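Local coordinates for protein putative anti-sigma factor antagonist TM1081 (PDB 3F43) that probably acts as an anti-anti-sigma factor of the STAS-domain family, counteracting an anti-sigma factor and so releasing a sigma factor from inhibition, at residues H37-K40 and K41-F44; L102-L105 and D106-V109; S64-S67 and F68-G71. One frame throughout, in Å; residues are numbered along the deposited sequence.

Contact 1: H37-K40 and K41-F44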
ATOM      1  N   HIS A  37      -4.171  -4.530  -9.197  1.00 19.95           N
ATOM      2  CA  HIS A  37      -4.817  -5.785  -8.762  1.00 20.73           C
ATOM      3  C   HIS A  37      -4.547  -6.906  -9.742  1.00 21.18           C
ATOM      4  O   HIS A  37      -4.234  -8.027  -9.345  1.00 21.93           O
ATOM      5  CB  HIS A  37      -6.320  -5.626  -8.594  1.00 18.39           C
ATOM      6  CG  HIS A  37      -7.009  -6.892  -8.216  1.00 23.51           C
ATOM      7  ND1 HIS A  37      -6.684  -7.594  -7.063  1.00 24.53           N
ATOM      8  CD2 HIS A  37      -7.969  -7.608  -8.843  1.00 22.20           C
ATOM      9  CE1 HIS A  37      -7.429  -8.684  -7.011  1.00 23.51           C
ATOM     10  NE2 HIS A  37      -8.205  -8.726  -8.084  1.00 23.34           N
ATOM     11  N   LEU A  38      -4.620  -6.615 -11.035  1.00 19.60           N
ATOM     12  CA  LEU A  38      -4.327  -7.639 -12.057  1.00 20.04           C
ATOM     13  C   LEU A  38      -2.920  -8.211 -11.904  1.00 21.02           C
ATOM     14  O   LEU A  38      -2.714  -9.432 -11.986  1.00 21.37           O
ATOM     15  CB  LEU A  38      -4.479  -7.021 -13.451  1.00 21.91           C
ATOM     16  CG  LEU A  38      -4.336  -7.980 -14.638  1.00 20.08           C
ATOM     17  CD1 LEU A  38      -5.487  -8.977 -14.667  1.00 22.59           C
ATOM     18  CD2 LEU A  38      -4.302  -7.215 -15.931  1.00 22.42           C
ATOM     19  N   PHE A  39      -1.947  -7.325 -11.688  1.00 21.07           N
ATOM     20  CA  PHE A  39      -0.559  -7.727 -11.517  1.00 20.61           C
ATOM     21  C   PHE A  39      -0.364  -8.535 -10.235  1.00 20.40           C
ATOM     22  O   PHE A  39       0.294  -9.580 -10.231  1.00 22.76           O
ATOM     23  CB  PHE A  39       0.334  -6.469 -11.584  1.00 21.63           C
ATOM     24  CG  PHE A  39       1.828  -6.760 -11.543  1.00 21.24           C
ATOM     25  CD1 PHE A  39       2.499  -7.177 -12.666  1.00 26.69           C
ATOM     26  CD2 PHE A  39       2.518  -6.617 -10.373  1.00 27.90           C
ATOM     27  CE1 PHE A  39       3.878  -7.411 -12.614  1.00 27.69           C
ATOM     28  CE2 PHE A  39       3.901  -6.862 -10.318  1.00 27.33           C
ATOM     29  CZ  PHE A  39       4.545  -7.269 -11.431  1.00 25.19           C
ATOM     30  N   LYS A  40      -0.922  -8.038  -9.142  1.00 22.40           N
ATOM     31  CA  LYS A  40      -0.828  -8.718  -7.844  1.00 21.58           C
ATOM     32  C   LYS A  40      -1.380 -10.153  -7.937  1.00 22.05           C
ATOM     33  O   LYS A  40      -0.711 -11.114  -7.530  1.00 21.70           O
ATOM     34  CB  LYS A  40      -1.621  -7.915  -6.810  1.00 25.47           C
ATOM     35  CG  LYS A  40      -1.502  -8.455  -5.378  1.00 25.73           C
ATOM     36  CD  LYS A  40      -2.594  -9.457  -5.072  1.00 29.89           C
ATOM     37  CE  LYS A  40      -2.734  -9.680  -3.585  1.00 33.66           C
ATOM     38  NZ  LYS A  40      -3.772 -10.720  -3.379  1.00 34.69           N
ATOM     39  N   LYS A  41      -2.581 -10.285  -8.481  1.00 21.14           N
ATOM     40  CA  LYS A  41      -3.224 -11.595  -8.607  1.00 20.25           C
ATOM     41  C   LYS A  41      -2.374 -12.527  -9.440  1.00 22.33           C
ATOM     42  O   LYS A  41      -2.185 -13.662  -9.082  1.00 22.04           O
ATOM     43  CB  LYS A  41      -4.624 -11.463  -9.172  1.00 23.13           C
ATOM     44  CG  LYS A  41      -5.365 -12.767  -9.221  1.00 25.08           C
ATOM     45  CD  LYS A  41      -6.831 -12.560  -9.552  1.00 24.79           C
ATOM     46  CE  LYS A  41      -7.475 -13.846 -10.078  1.00 28.18           C
ATOM     47  NZ  LYS A  41      -7.146 -15.064  -9.261  1.00 35.18           N
ATOM     48  N   TRP A  42      -1.795 -11.995 -10.502  1.00 20.23           N
ATOM     49  CA  TRP A  42      -0.908 -12.766 -11.377  1.00 20.87           C
ATOM     50  C   TRP A  42       0.368 -13.242 -10.652  1.00 20.37           C
ATOM     51  O   TRP A  42       0.692 -14.458 -10.709  1.00 21.81           O
ATOM     52  CB  TRP A  42      -0.591 -11.961 -12.634  1.00 22.22           C
ATOM     53  CG  TRP A  42       0.394 -12.607 -13.581  1.00 20.27           C
ATOM     54  CD1 TRP A  42       0.147 -13.628 -14.458  1.00 24.51           C
ATOM     55  CD2 TRP A  42       1.769 -12.286 -13.710  1.00 22.42           C
ATOM     56  NE1 TRP A  42       1.288 -13.949 -15.145  1.00 25.81           N
ATOM     57  CE2 TRP A  42       2.299 -13.132 -14.728  1.00 22.71           C
ATOM     58  CE3 TRP A  42       2.600 -11.330 -13.125  1.00 25.49           C
ATOM     59  CZ2 TRP A  42       3.629 -13.077 -15.120  1.00 24.81           C
ATOM     60  CZ3 TRP A  42       3.924 -11.278 -13.521  1.00 27.39           C
ATOM     61  CH2 TRP A  42       4.416 -12.145 -14.528  1.00 25.05           C
ATOM     62  N   VAL A  43       0.995 -12.363  -9.874  1.00 19.89           N
ATOM     63  CA  VAL A  43       2.215 -12.757  -9.159  1.00 20.44           C
ATOM     64  C   VAL A  43       1.879 -13.848  -8.119  1.00 20.13           C
ATOM     65  O   VAL A  43       2.592 -14.847  -7.982  1.00 21.72           O
ATOM     66  CB  VAL A  43       2.920 -11.545  -8.496  1.00 22.47           C
ATOM     67  CG1 VAL A  43       4.064 -12.036  -7.535  1.00 21.62           C
ATOM     68  CG2 VAL A  43       3.425 -10.547  -9.587  1.00 20.01           C
ATOM     69  N   PHE A  44       0.795 -13.650  -7.388  1.00 21.19           N
ATOM     70  CA  PHE A  44       0.340 -14.671  -6.423  1.00 21.19           C
ATOM     71  C   PHE A  44      -0.067 -15.966  -7.095  1.00 21.57           C
ATOM     72  O   PHE A  44       0.330 -17.060  -6.690  1.00 23.89           O
ATOM     73  CB  PHE A  44      -0.759 -14.141  -5.495  1.00 20.54           C
ATOM     74  CG  PHE A  44      -0.224 -13.305  -4.357  1.00 21.01           C
ATOM     75  CD1 PHE A  44       0.181 -12.017  -4.547  1.00 25.16           C
ATOM     76  CD2 PHE A  44      -0.124 -13.840  -3.082  1.00 23.74           C
ATOM     77  CE1 PHE A  44       0.695 -11.257  -3.475  1.00 24.61           C
ATOM     78  CE2 PHE A  44       0.387 -13.073  -2.037  1.00 22.90           C
ATOM     79  CZ  PHE A  44       0.777 -11.808  -2.223  1.00 23.04           C
TER
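Lys-40 lays the end of its chain over one face of the Phe-44 ring, one turn further along helix 36-48, the helix of the beta-alpha-beta unit between strands 22-25 and 54-58 in this STAS domain. Its NZ stands 4.5 Å from the centroid of the Phe-44 ring, close to the ring normal, a cation-pi contact in i, i+4 spacing, while CE adds an off-centre CH-pi contact. The chain reaches the ring because it bends at chi2 (-91°) and then runs extended to the ammonium group. Phe-44 is also held to the backbone, since its N donates to Lys-40 O at 3.0 Å, and that carbonyl oxygen lies in the plane of the ring at its edge.

The buried side of the same two turns carries Phe-39, Trp-42 and Val-43. Val-43 brings its CG2 branch over a face of the Phe-39 ring, 4.0 Å from the ring centroid, and Trp-42 meets the ring at CE1 through CZ3, the planes inclined at 41°. Phe-14 sets its ring edge-to-face with Phe-39, and Leu-25 and Leu-57 of the sheet pack on it, so the Phe-39 side chain is buried. On the solvent side, Lys-41 turns its ammonium group to a salt bridge with Asp-45. The backbone bond of Lys-41 is nearly straight: Lys-41 N to His-37 O, 2.9 Å, at 171°.

Contact 2: L102-L105 and D106-V109; sequences LTNL and DRIV
Asn-104 and Arg-107 lie against each other across a tight turn in the loop between helix 94-102 and strand 110-112 of the STAS fold, the amide spread over one face of the guanidinium with the two planes 21° apart. In the backbone, Arg-107 N donates to Asn-104 O at 3.0 Å, from above the carbonyl plane. With an alanine in place of Asn-104, the guanidinium face is likely to lose its flat cover and the arginine end to be left free to swing.

Next along the loop, Leu-105 O accepts from two amides. Ile-108 N approaches at 3.0 Å from above the carbonyl plane, whereas Val-109 N lies nearly in line with the C=O bond. The side chain of Leu-105 meets Ile-108: its CD1 rests on Ile-108 CG1 at 3.7 Å, the two chains crossing at about a right angle.

Further out, Leu-70 and Leu-77 of helix 67-83 and Leu-100 pack on Leu-105, and Phe-68 of the second subunit reaches Ile-108. Val-109 is seated on Phe-87 and Leu-89 of strand 86-90. Its CG1, placed between backbone N and carbonyl carbon by a chi1 of 68°, comes 3.9 Å from Leu-105 CD1.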
ATOM      1  N   LEU A 102      10.790   8.081   0.759  1.00 24.45           N
ATOM      2  CA  LEU A 102       9.884   8.828   1.599  1.00 23.57           C
ATOM      3  C   LEU A 102       8.902   7.926   2.352  1.00 24.38           C
ATOM      4  O   LEU A 102       8.425   8.314   3.438  1.00 26.68           O
ATOM      5  CB  LEU A 102       9.156   9.923   0.813  1.00 25.35           C
ATOM      6  CG  LEU A 102       9.939  11.158   0.415  1.00 30.80           C
ATOM      7  CD1 LEU A 102       9.001  12.124  -0.335  1.00 31.72           C
ATOM      8  CD2 LEU A 102      10.558  11.832   1.633  1.00 33.49           C
ATOM      9  N   THR A 103       8.593   6.749   1.820  1.00 21.16           N
ATOM     10  CA  THR A 103       7.716   5.802   2.507  1.00 23.39           C
ATOM     11  C   THR A 103       8.490   4.757   3.320  1.00 22.57           C
ATOM     12  O   THR A 103       7.903   3.830   3.837  1.00 24.41           O
ATOM     13  CB  THR A 103       6.825   5.052   1.498  1.00 24.69           C
ATOM     14  OG1 THR A 103       7.649   4.221   0.650  1.00 22.96           O
ATOM     15  CG2 THR A 103       6.021   6.022   0.626  1.00 22.12           C
ATOM     16  N   ASN A 104       9.811   4.937   3.408  1.00 22.16           N
ATOM     17  CA  ASN A 104      10.710   4.089   4.206  1.00 24.66           C
ATOM     18  C   ASN A 104      10.817   2.643   3.708  1.00 24.44           C
ATOM     19  O   ASN A 104      11.378   1.785   4.397  1.00 24.05           O
ATOM     20  CB  ASN A 104      10.349   4.131   5.703  1.00 25.70           C
ATOM     21  CG  ASN A 104      10.864   5.371   6.401  1.00 34.31           C
ATOM     22  OD1 ASN A 104      11.365   6.303   5.781  1.00 34.34           O
ATOM     23  ND2 ASN A 104      10.695   5.400   7.712  1.00 40.92           N
ATOM     24  N   LEU A 105      10.298   2.375   2.507  1.00 23.93           N
ATOM     25  CA  LEU A 105      10.359   1.038   1.972  1.00 22.90           C
ATOM     26  C   LEU A 105      11.820   0.612   1.758  1.00 23.40           C
ATOM     27  O   LEU A 105      12.168  -0.550   1.928  1.00 24.87           O
ATOM     28  CB  LEU A 105       9.522   0.951   0.700  1.00 27.06           C
ATOM     29  CG  LEU A 105       9.026  -0.340   0.138  1.00 32.27           C
ATOM     30  CD1 LEU A 105       8.719  -1.437   1.126  1.00 26.80           C
ATOM     31  CD2 LEU A 105       7.816   0.056  -0.786  1.00 28.18           C
ATOM     32  N   ASP A 106      12.685   1.579   1.456  1.00 22.69           N
ATOM     33  CA  ASP A 106      14.105   1.300   1.315  1.00 25.06           C
ATOM     34  C   ASP A 106      14.823   0.856   2.594  1.00 23.70           C
ATOM     35  O   ASP A 106      15.971   0.401   2.546  1.00 27.33           O
ATOM     36  CB  ASP A 106      14.836   2.450   0.620  1.00 28.09           C
ATOM     37  CG  ASP A 106      14.835   3.745   1.414  1.00 28.97           C
ATOM     38  OD1 ASP A 106      14.240   3.841   2.518  1.00 29.20           O
ATOM     39  OD2 ASP A 106      15.419   4.707   0.881  1.00 33.22           O
ATOM     40  N   ARG A 107      14.137   0.967   3.742  1.00 22.25           N
ATOM     41  CA  ARG A 107      14.614   0.429   5.015  1.00 23.58           C
ATOM     42  C   ARG A 107      14.239  -1.043   5.258  1.00 22.79           C
ATOM     43  O   ARG A 107      14.825  -1.684   6.126  1.00 24.58           O
ATOM     44  CB  ARG A 107      14.124   1.297   6.192  1.00 23.65           C
ATOM     45  CG  ARG A 107      14.564   2.742   6.071  1.00 29.53           C
ATOM     46  CD  ARG A 107      13.949   3.610   7.173  1.00 35.33           C
ATOM     47  NE  ARG A 107      14.240   5.029   6.950  1.00 49.19           N
ATOM     48  CZ  ARG A 107      14.060   5.992   7.862  1.00 52.80           C
ATOM     49  NH1 ARG A 107      13.590   5.711   9.081  1.00 52.39           N
ATOM     50  NH2 ARG A 107      14.355   7.250   7.549  1.00 52.83           N
ATOM     51  N   ILE A 108      13.267  -1.570   4.521  1.00 23.22           N
ATOM     52  CA  ILE A 108      12.712  -2.897   4.766  1.00 22.93           C
ATOM     53  C   ILE A 108      12.737  -3.882   3.584  1.00 26.99           C
ATOM     54  O   ILE A 108      12.358  -5.041   3.754  1.00 28.49           O
ATOM     55  CB  ILE A 108      11.274  -2.800   5.340  1.00 23.23           C
ATOM     56  CG1 ILE A 108      10.297  -2.110   4.392  1.00 28.67           C
ATOM     57  CG2 ILE A 108      11.299  -2.061   6.733  1.00 23.63           C
ATOM     58  CD1 ILE A 108       8.770  -2.338   4.762  1.00 27.20           C
ATOM     59  N   VAL A 109      13.135  -3.417   2.400  1.00 24.58           N
ATOM     60  CA  VAL A 109      13.295  -4.295   1.241  1.00 23.21           C
ATOM     61  C   VAL A 109      14.616  -3.918   0.567  1.00 24.03           C
ATOM     62  O   VAL A 109      14.994  -2.747   0.481  1.00 24.46           O
ATOM     63  CB  VAL A 109      12.087  -4.220   0.270  1.00 22.94           C
ATOM     64  CG1 VAL A 109      12.015  -2.880  -0.404  1.00 23.73           C
ATOM     65  CG2 VAL A 109      12.143  -5.362  -0.787  1.00 26.34           C
TER

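Contact 3: S64-S67 and F68-G71; sequences SIDS and FSLG
The chain arrives at Asp-66 in extended form and turns at once into helix 67-83, whose first backbone bonds run from Leu-70 N to Asp-66 O at 2.9 Å and from Gly-71 N to Ser-67 O, also at 2.9 Å. Asp-66, at the N-cap position, folds its carboxylate back over the opening turn. A chi1 of 74° sets CG between the backbone N and the carbonyl carbon, which brings OD1 to 3.0 Å from Ser-69 N, which lies nearly in line with the CG-OD1 bond. The same oxygen accepts a weak bond from Phe-68 N, bent to 120°.

The reciprocal bond closes the other side: Asp-66 N donates to Ser-69 OG at 2.9 Å and 164°. Side chain to backbone in both directions makes this a capping box, here placed where the loop after strand 54-58 of the STAS domain enters helix 67-83. The helix dipole would probably favour the charged form of Asp-66. Both side chains have further partners in the loop between strand 22-25 and helix 36-48: Ser-69 OG is hydrogen-bonded to Leu-31 O, and Asp-66 OD2 to Ile-33 N.

Ser-67, by similarity the phosphorylated serine though unmodified in this structure, sits at the first helical residue. Its OG lies at the edge of the Phe-68 ring, near the ring plane, 3.6 Å from Phe-68 CD1. Val-74 of the second subunit packs on Ser-67, and Leu-70 meets Leu-70 of that subunit. On the inward side Ile-65 packs against the first turn, its CD1 meeting Leu-70 CD2 at 3.8 Å with the two side chains crossing at about a right angle. The CB of Ile-65 also rests against Ser-69 OG, at 3.4 Å.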
ATOM      1  N   SER A  64       6.629   5.568 -12.898  1.00 26.69           N
ATOM      2  CA  SER A  64       6.258   6.067 -11.586  1.00 27.34           C
ATOM      3  C   SER A  64       5.446   4.975 -10.899  1.00 25.35           C
ATOM      4  O   SER A  64       4.952   4.056 -11.549  1.00 25.58           O
ATOM      5  CB  SER A  64       5.402   7.330 -11.697  1.00 26.93           C
ATOM      6  OG  SER A  64       4.137   7.015 -12.239  1.00 32.78           O
ATOM      7  N   ILE A  65       5.348   5.064  -9.584  1.00 26.57           N
ATOM      8  CA  ILE A  65       4.440   4.210  -8.830  1.00 25.83           C
ATOM      9  C   ILE A  65       3.506   5.081  -8.013  1.00 23.85           C
ATOM     10  O   ILE A  65       3.828   6.225  -7.665  1.00 26.26           O
ATOM     11  CB  ILE A  65       5.153   3.202  -7.897  1.00 26.40           C
ATOM     12  CG1 ILE A  65       6.117   3.938  -6.968  1.00 27.88           C
ATOM     13  CG2 ILE A  65       5.869   2.062  -8.748  1.00 26.73           C
ATOM     14  CD1 ILE A  65       6.692   3.070  -5.798  1.00 26.60           C
ATOM     15  N   ASP A  66       2.349   4.516  -7.719  1.00 21.00           N
ATOM     16  CA  ASP A  66       1.314   5.175  -6.930  1.00 21.62           C
ATOM     17  C   ASP A  66       0.996   4.342  -5.697  1.00 19.01           C
ATOM     18  O   ASP A  66       1.663   3.313  -5.427  1.00 21.74           O
ATOM     19  CB  ASP A  66       0.097   5.560  -7.816  1.00 21.39           C
ATOM     20  CG  ASP A  66      -0.801   4.369  -8.250  1.00 20.07           C
ATOM     21  OD1 ASP A  66      -0.646   3.255  -7.718  1.00 19.18           O
ATOM     22  OD2 ASP A  66      -1.696   4.637  -9.129  1.00 22.06           O
ATOM     23  N   SER A  67      -0.019   4.752  -4.926  1.00 20.20           N
ATOM     24  CA  SER A  67      -0.315   4.077  -3.672  1.00 19.93           C
ATOM     25  C   SER A  67      -0.756   2.642  -3.899  1.00 19.58           C
ATOM     26  O   SER A  67      -0.490   1.769  -3.072  1.00 20.08           O
ATOM     27  CB  SER A  67      -1.367   4.841  -2.868  1.00 20.01           C
ATOM     28  OG  SER A  67      -2.629   4.851  -3.509  1.00 20.17           O
ATOM     29  N   PHE A  68      -1.430   2.395  -5.024  1.00 19.28           N
ATOM     30  CA  PHE A  68      -1.867   1.045  -5.362  1.00 21.50           C
ATOM     31  C   PHE A  68      -0.731   0.148  -5.750  1.00 22.99           C
ATOM     32  O   PHE A  68      -0.668  -1.008  -5.273  1.00 26.04           O
ATOM     33  CB  PHE A  68      -2.958   1.069  -6.467  1.00 21.13           C
ATOM     34  CG  PHE A  68      -4.330   1.349  -5.950  1.00 22.08           C
ATOM     35  CD1 PHE A  68      -4.636   2.564  -5.362  1.00 24.79           C
ATOM     36  CD2 PHE A  68      -5.325   0.406  -6.074  1.00 24.04           C
ATOM     37  CE1 PHE A  68      -5.897   2.804  -4.864  1.00 26.23           C
ATOM     38  CE2 PHE A  68      -6.596   0.658  -5.615  1.00 21.72           C
ATOM     39  CZ  PHE A  68      -6.889   1.852  -5.002  1.00 21.54           C
ATOM     40  N   SER A  69       0.226   0.640  -6.519  1.00 23.26           N
ATOM     41  CA  SER A  69       1.376  -0.225  -6.852  1.00 28.70           C
ATOM     42  C   SER A  69       2.242  -0.435  -5.596  1.00 27.45           C
ATOM     43  O   SER A  69       2.799  -1.528  -5.373  1.00 26.84           O
ATOM     44  CB  SER A  69       2.164   0.236  -8.087  1.00 37.90           C
ATOM     45  OG  SER A  69       2.183   1.640  -8.307  1.00 26.09           O
ATOM     46  N   LEU A  70       2.292   0.554  -4.714  1.00 24.96           N
ATOM     47  CA  LEU A  70       2.979   0.350  -3.442  1.00 26.64           C
ATOM     48  C   LEU A  70       2.284  -0.724  -2.614  1.00 24.12           C
ATOM     49  O   LEU A  70       2.936  -1.565  -1.986  1.00 24.77           O
ATOM     50  CB  LEU A  70       3.038   1.615  -2.592  1.00 29.04           C
ATOM     51  CG  LEU A  70       4.196   2.541  -2.811  1.00 34.53           C
ATOM     52  CD1 LEU A  70       3.954   3.836  -1.987  1.00 35.33           C
ATOM     53  CD2 LEU A  70       5.524   1.837  -2.430  1.00 28.99           C
ATOM     54  N   GLY A  71       0.954  -0.720  -2.580  1.00 24.44           N
ATOM     55  CA  GLY A  71       0.224  -1.738  -1.848  1.00 25.62           C
ATOM     56  C   GLY A  71       0.528  -3.142  -2.361  1.00 25.34           C
ATOM     57  O   GLY A  71       0.677  -4.090  -1.575  1.00 25.04           O
TER

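How the contacts relate
From the N terminus the chain meets contact 1 first, within helix 36-48, then contact 3 at the start of helix 67-83, and last contact 2 in the loop before strand 110-112. Each joins neighbouring residues, so the three run in series: none closes a long loop, nests in another or crosses it. Contacts 1 and 3 have centres about 13 Å apart without touching, helix 36-48 instead packing further along helix 67-83, at Val-72 and Ile-76. Contacts 2 and 3 do touch, Thr-103 CG2 lying 4.0 Å from Leu-70 CD1. These two also face the second subunit, whereas no other chain of the assembly reaches contact 1.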